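Local structure of D-glycerate 3-kinase (Cryptococcus neoformans var. grubii serotype A, 6CKG) at residues E101-L107 with T227-I231; T219-Y223 with I288-M292. The protein probably acts as a kinase that transfers a phosphate group from ATP to D-glycerate. All coordinates share one frame; numbering follows the deposited sequence. Where two conformers were deposited one is given.

How the contacts relate
Both contacts are partly buried and lie on the same side of the chain's centre, their own centres about 12 Å apart. Each sets a loop segment against a helix: 101-107 meets helix 225-236 in contact 1, and 219-223, which leads into that same helix, meets helix 281-298 in contact 2. Contact 1 changes from a water-linked polar edge to buried leucine and isoleucine. Contact 2 is more mixed, a threonine, a leucine and a tyrosine against a helix flank, with one weak direct hydrogen bond. They are joined where L106 CD2 lies 3.6 Å from Y223 CE1 and where R290 takes up the carbonyl of L106 in a weak hydrogen bond.

Contact 1 of 2, residues E101-L107 with T227-I231; sequences EPDNPLL and TLHSI
Loop-to-helix packing joins N104, L106 and L107, in the turn-rich segment after helix 91-100, to T227, S230 and I231 on one face of helix 225-236. The side chain of N104 reaches the helix with CG anti to its own backbone N (chi1 -171°), and OD1 comes within 3.3 Å of T227 CG2. On its other branch, ND2 is 3.5 Å from S230 CB. A type I beta turn from E101 to N104 leads into an Asx turn, in which N104 OD1 accepts a weak hydrogen bond from L106 N at 2.9 Å and a second weak one comes from L107 N, which would favour this orientation of the amide. N104 ND2 gives a hydrogen bond to a water 3.0 Å away, which in turn donates to E101 OE1 and is hydrogen-bonded to S230 OG, bridging loop and helix. S230 OG is held in addition by the carbonyl of S226, one helical turn earlier. Beyond this polar edge the contact turns apolar. L107 CD2 meets I231 CD1 at 3.6 Å, the two side chains running past each other in opposite directions, whereas L106 crosses I231 nearly at a right angle, its CB 4.0 Å from I231 CD1.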
loop_
_atom_site.group_PDB
_atom_site.type_symbol
_atom_site.label_atom_id
_atom_site.label_comp_id
_atom_site.label_asym_id
_atom_site.label_seq_id
_atom_site.Cartn_x
_atom_site.Cartn_y
_atom_site.Cartn_z
ATOM N N GLU A 101 2.262 13.374 -19.771
ATOM C CA GLU A 101 1.109 13.922 -19.051
ATOM C C GLU A 101 1.514 15.229 -18.383
ATOM O O GLU A 101 1.399 15.385 -17.167
ATOM C CB GLU A 101 0.588 12.922 -18.016
ATOM C CG GLU A 101 -0.042 11.669 -18.592
ATOM C CD GLU A 101 -1.545 11.771 -18.665
ATOM O OE1 GLU A 101 -2.056 12.910 -18.710
ATOM O OE2 GLU A 101 -2.215 10.715 -18.666
ATOM N N PRO A 102 1.968 16.210 -19.170
ATOM C CA PRO A 102 2.602 17.400 -18.573
ATOM C C PRO A 102 1.657 18.258 -17.751
ATOM O O PRO A 102 2.124 18.981 -16.865
ATOM C CB PRO A 102 3.122 18.183 -19.795
ATOM C CG PRO A 102 2.811 17.324 -21.011
ATOM C CD PRO A 102 1.730 16.371 -20.613
ATOM N N ASP A 103 0.356 18.224 -18.017
ATOM C CA ASP A 103 -0.597 19.007 -17.246
ATOM C C ASP A 103 -1.137 18.272 -16.028
ATOM O O ASP A 103 -2.045 18.788 -15.371
ATOM C CB ASP A 103 -1.760 19.448 -18.132
ATOM C CG ASP A 103 -1.303 20.300 -19.287
ATOM O OD1 ASP A 103 -0.613 21.310 -19.029
ATOM O OD2 ASP A 103 -1.602 19.945 -20.446
ATOM N N ASN A 104 -0.614 17.085 -15.712
ATOM C CA ASN A 104 -1.101 16.359 -14.547
ATOM C C ASN A 104 -0.075 16.475 -13.424
ATOM O O ASN A 104 0.937 15.754 -13.434
ATOM C CB ASN A 104 -1.370 14.892 -14.891
ATOM C CG ASN A 104 -2.083 14.147 -13.765
ATOM O OD1 ASN A 104 -1.806 14.366 -12.586
ATOM N ND2 ASN A 104 -3.019 13.276 -14.127
ATOM N N PRO A 105 -0.285 17.351 -12.446
ATOM C CA PRO A 105 0.689 17.486 -11.355
ATOM C C PRO A 105 0.864 16.228 -10.533
ATOM O O PRO A 105 1.922 16.043 -9.919
ATOM C CB PRO A 105 0.099 18.616 -10.503
ATOM C CG PRO A 105 -1.370 18.574 -10.797
ATOM C CD PRO A 105 -1.453 18.229 -12.257
ATOM N N LEU A 106 -0.151 15.365 -10.471
ATOM C CA LEU A 106 -0.018 14.151 -9.678
ATOM C C LEU A 106 0.923 13.139 -10.325
ATOM O O LEU A 106 1.502 12.311 -9.614
ATOM C CB LEU A 106 -1.406 13.540 -9.433
ATOM C CG LEU A 106 -2.283 14.426 -8.549
ATOM C CD1 LEU A 106 -3.653 13.780 -8.199
ATOM C CD2 LEU A 106 -1.492 14.784 -7.285
ATOM N N LEU A 107 1.119 13.205 -11.643
ATOM C CA LEU A 107 2.015 12.286 -12.331
ATOM C C LEU A 107 3.389 12.888 -12.611
ATOM O O LEU A 107 4.180 12.295 -13.358
ATOM C CB LEU A 107 1.371 11.802 -13.629
ATOM C CG LEU A 107 0.041 11.067 -13.431
ATOM C CD1 LEU A 107 -0.662 10.822 -14.762
ATOM C CD2 LEU A 107 0.275 9.740 -12.674
ATOM N N THR A 227 -7.348 15.659 -14.245
ATOM C CA THR A 227 -6.254 15.080 -13.473
ATOM C C THR A 227 -6.749 13.904 -12.632
ATOM O O THR A 227 -6.113 12.845 -12.584
ATOM C CB THR A 227 -5.600 16.136 -12.578
ATOM O OG1 THR A 227 -4.758 16.983 -13.362
ATOM C CG2 THR A 227 -4.728 15.466 -11.469
ATOM N N LEU A 228 -7.894 14.072 -11.971
ATOM C CA LEU A 228 -8.406 13.007 -11.109
ATOM C C LEU A 228 -8.863 11.799 -11.923
ATOM O O LEU A 228 -8.652 10.656 -11.510
ATOM C CB LEU A 228 -9.545 13.533 -10.230
ATOM C CG LEU A 228 -9.183 14.676 -9.280
ATOM C CD1 LEU A 228 -10.419 15.268 -8.628
ATOM C CD2 LEU A 228 -8.179 14.212 -8.228
ATOM N N HIS A 229 -9.485 12.030 -13.082
ATOM C CA HIS A 229 -9.908 10.918 -13.933
ATOM C C HIS A 229 -8.715 10.082 -14.389
ATOM O O HIS A 229 -8.821 8.853 -14.496
ATOM C CB HIS A 229 -10.676 11.448 -15.146
ATOM C CG HIS A 229 -12.134 11.732 -14.885
ATOM N ND1 HIS A 229 -13.021 10.761 -14.473
ATOM C CD2 HIS A 229 -12.865 12.865 -15.039
ATOM C CE1 HIS A 229 -14.230 11.288 -14.356
ATOM N NE2 HIS A 229 -14.162 12.565 -14.696
ATOM N N SER A 230 -7.579 10.741 -14.689
ATOM C CA SER A 230 -6.371 10.024 -15.099
ATOM C C SER A 230 -5.885 9.076 -14.006
ATOM O O SER A 230 -5.561 7.916 -14.276
ATOM C CB SER A 230 -5.266 11.014 -15.469
ATOM O OG SER A 230 -5.664 11.838 -16.550
ATOM N N ILE A 231 -5.809 9.558 -12.764
ATOM C CA ILE A 231 -5.395 8.667 -11.678
ATOM C C ILE A 231 -6.380 7.509 -11.535
ATOM O O ILE A 231 -5.982 6.351 -11.338
ATOM C CB ILE A 231 -5.255 9.453 -10.362
ATOM C CG1 ILE A 231 -4.295 10.632 -10.540
ATOM C CG2 ILE A 231 -4.801 8.516 -9.223
ATOM C CD1 ILE A 231 -2.888 10.218 -11.011
HETATM O O HOH W 1 -3.781 13.555 -17.016
#

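Contact 2 of 2, residues T219-Y223 with I288-M292; sequences TILLY and INRYM
Van der Waals contact comes first where T219 and L222, on the short 3-10 segment before helix 225-236, press against M292 and N289 on helix 281-298. T219 lies obliquely over the start of the M292 side chain: its CG2 is 3.6 Å from M292 CB, and its OG1 closer, 3.2 Å from the same atom. With chi1 at 63°, OG1 sits between the backbone N and the carbonyl carbon, while CG2 is swung toward N289, 3.9 Å from N289 OD1. One methyl of L222, CD1, rests 4.1 Å from N289 CG. M292 itself bends away beyond its CB to meet V259 of helix 258-273.

The polar part is a single weak hydrogen bond from Y223 OH to N289 O, 3.0 Å long, with the carbonyl oxygen at the edge of the ring and near its plane. Y223 OH also lies 3.9 Å from R290 CG, the arginine's guanidinium being hydrogen-bonded to R110 O. E296, also on helix 281-298, grips T219 OG1 with one carboxylate oxygen and I220 N with the other. The residue four places after N289 is P293, which has no backbone N-H to complete the usual helical bond, so the tyrosine hydroxyl, through its weak bond, probably makes up in part for the donor that the N289 carbonyl lacks.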
loop_
_atom_site.group_PDB
_atom_site.type_symbol
_atom_site.label_atom_id
_atom_site.label_comp_id
_atom_site.label_asym_id
_atom_site.label_seq_id
_atom_site.Cartn_x
_atom_site.Cartn_y
_atom_site.Cartn_z
ATOM N N THR A 219 -9.188 17.745 -0.558
ATOM C CA THR A 219 -8.042 18.000 -1.423
ATOM C C THR A 219 -8.339 17.722 -2.893
ATOM O O THR A 219 -7.608 18.220 -3.756
ATOM C CB THR A 219 -6.839 17.178 -0.977
ATOM O OG1 THR A 219 -7.143 15.785 -1.096
ATOM C CG2 THR A 219 -6.488 17.500 0.464
ATOM N N ILE A 220 -9.380 16.950 -3.212
ATOM C CA ILE A 220 -9.675 16.731 -4.625
ATOM C C ILE A 220 -9.993 18.052 -5.312
ATOM O O ILE A 220 -9.760 18.198 -6.515
ATOM C CB ILE A 220 -10.819 15.711 -4.826
ATOM C CG1 ILE A 220 -12.097 16.162 -4.135
ATOM C CG2 ILE A 220 -10.384 14.323 -4.345
ATOM C CD1 ILE A 220 -13.310 15.247 -4.426
ATOM N N LEU A 221 -10.497 19.040 -4.561
ATOM C CA LEU A 221 -10.785 20.351 -5.140
ATOM C C LEU A 221 -9.521 21.103 -5.532
ATOM O O LEU A 221 -9.626 22.135 -6.197
ATOM C CB LEU A 221 -11.600 21.209 -4.172
ATOM C CG LEU A 221 -13.010 20.708 -3.819
ATOM C CD1 LEU A 221 -13.708 21.684 -2.905
ATOM C CD2 LEU A 221 -13.840 20.492 -5.081
ATOM N N LEU A 222 -8.336 20.626 -5.127
ATOM C CA LEU A 222 -7.097 21.245 -5.583
ATOM C C LEU A 222 -6.747 20.867 -7.015
ATOM O O LEU A 222 -5.831 21.461 -7.591
ATOM C CB LEU A 222 -5.934 20.856 -4.659
ATOM C CG LEU A 222 -5.985 21.342 -3.206
ATOM C CD1 LEU A 222 -4.978 20.575 -2.369
ATOM C CD2 LEU A 222 -5.728 22.848 -3.121
ATOM N N TYR A 223 -7.457 19.912 -7.606
ATOM C CA TYR A 223 -7.064 19.312 -8.871
ATOM C C TYR A 223 -8.208 19.394 -9.871
ATOM O O TYR A 223 -9.383 19.422 -9.493
ATOM C CB TYR A 223 -6.626 17.849 -8.640
ATOM C CG TYR A 223 -5.428 17.779 -7.722
ATOM C CD1 TYR A 223 -4.145 18.049 -8.201
ATOM C CD2 TYR A 223 -5.577 17.487 -6.368
ATOM C CE1 TYR A 223 -3.042 18.020 -7.354
ATOM C CE2 TYR A 223 -4.482 17.448 -5.519
ATOM C CZ TYR A 223 -3.226 17.708 -6.016
ATOM O OH TYR A 223 -2.156 17.668 -5.161
ATOM N N ILE A 288 1.692 15.726 1.188
ATOM C CA ILE A 288 0.540 14.921 1.565
ATOM C C ILE A 288 -0.678 15.318 0.734
ATOM O O ILE A 288 -1.561 14.490 0.483
ATOM C CB ILE A 288 0.286 15.044 3.081
ATOM C CG1 ILE A 288 1.287 14.183 3.867
ATOM C CG2 ILE A 288 -1.135 14.620 3.459
ATOM C CD1 ILE A 288 1.183 12.664 3.597
ATOM N N ASN A 289 -0.726 16.566 0.258
ATOM C CA ASN A 289 -1.823 16.985 -0.605
ATOM C C ASN A 289 -1.827 16.238 -1.933
ATOM O O ASN A 289 -2.868 16.199 -2.596
ATOM C CB ASN A 289 -1.761 18.496 -0.854
ATOM C CG ASN A 289 -2.224 19.301 0.338
ATOM O OD1 ASN A 289 -2.922 18.793 1.208
ATOM N ND2 ASN A 289 -1.847 20.568 0.376
ATOM N N ARG A 290 -0.696 15.658 -2.346
ATOM C CA ARG A 290 -0.686 14.815 -3.539
ATOM C C ARG A 290 -1.289 13.432 -3.280
ATOM O O ARG A 290 -1.832 12.824 -4.208
ATOM C CB ARG A 290 0.741 14.669 -4.089
ATOM C CG ARG A 290 1.271 15.909 -4.868
ATOM C CD ARG A 290 2.696 15.722 -5.480
ATOM N NE ARG A 290 2.732 14.813 -6.637
ATOM C CZ ARG A 290 3.248 13.581 -6.614
ATOM N NH1 ARG A 290 3.228 12.818 -7.702
ATOM N NH2 ARG A 290 3.792 13.109 -5.504
ATOM N N TYR A 291 -1.199 12.915 -2.048
ATOM C CA TYR A 291 -1.760 11.608 -1.717
ATOM C C TYR A 291 -3.216 11.669 -1.272
ATOM O O TYR A 291 -3.977 10.738 -1.553
ATOM C CB TYR A 291 -0.941 10.936 -0.609
ATOM C CG TYR A 291 0.441 10.530 -1.054
ATOM C CD1 TYR A 291 1.485 11.461 -1.103
ATOM C CD2 TYR A 291 0.705 9.220 -1.445
ATOM C CE1 TYR A 291 2.752 11.089 -1.523
ATOM C CE2 TYR A 291 1.965 8.843 -1.865
ATOM C CZ TYR A 291 2.982 9.777 -1.897
ATOM O OH TYR A 291 4.228 9.394 -2.317
ATOM N N MET A 292 -3.604 12.726 -0.561
ATOM C CA MET A 292 -4.951 12.813 0.005
ATOM C C MET A 292 -6.091 12.629 -0.999
ATOM O O MET A 292 -7.108 12.028 -0.618
ATOM C CB MET A 292 -5.114 14.153 0.738
ATOM C CG MET A 292 -4.893 14.079 2.231
ATOM S SD MET A 292 -6.023 12.945 3.073
ATOM C CE MET A 292 -4.818 11.863 3.813
#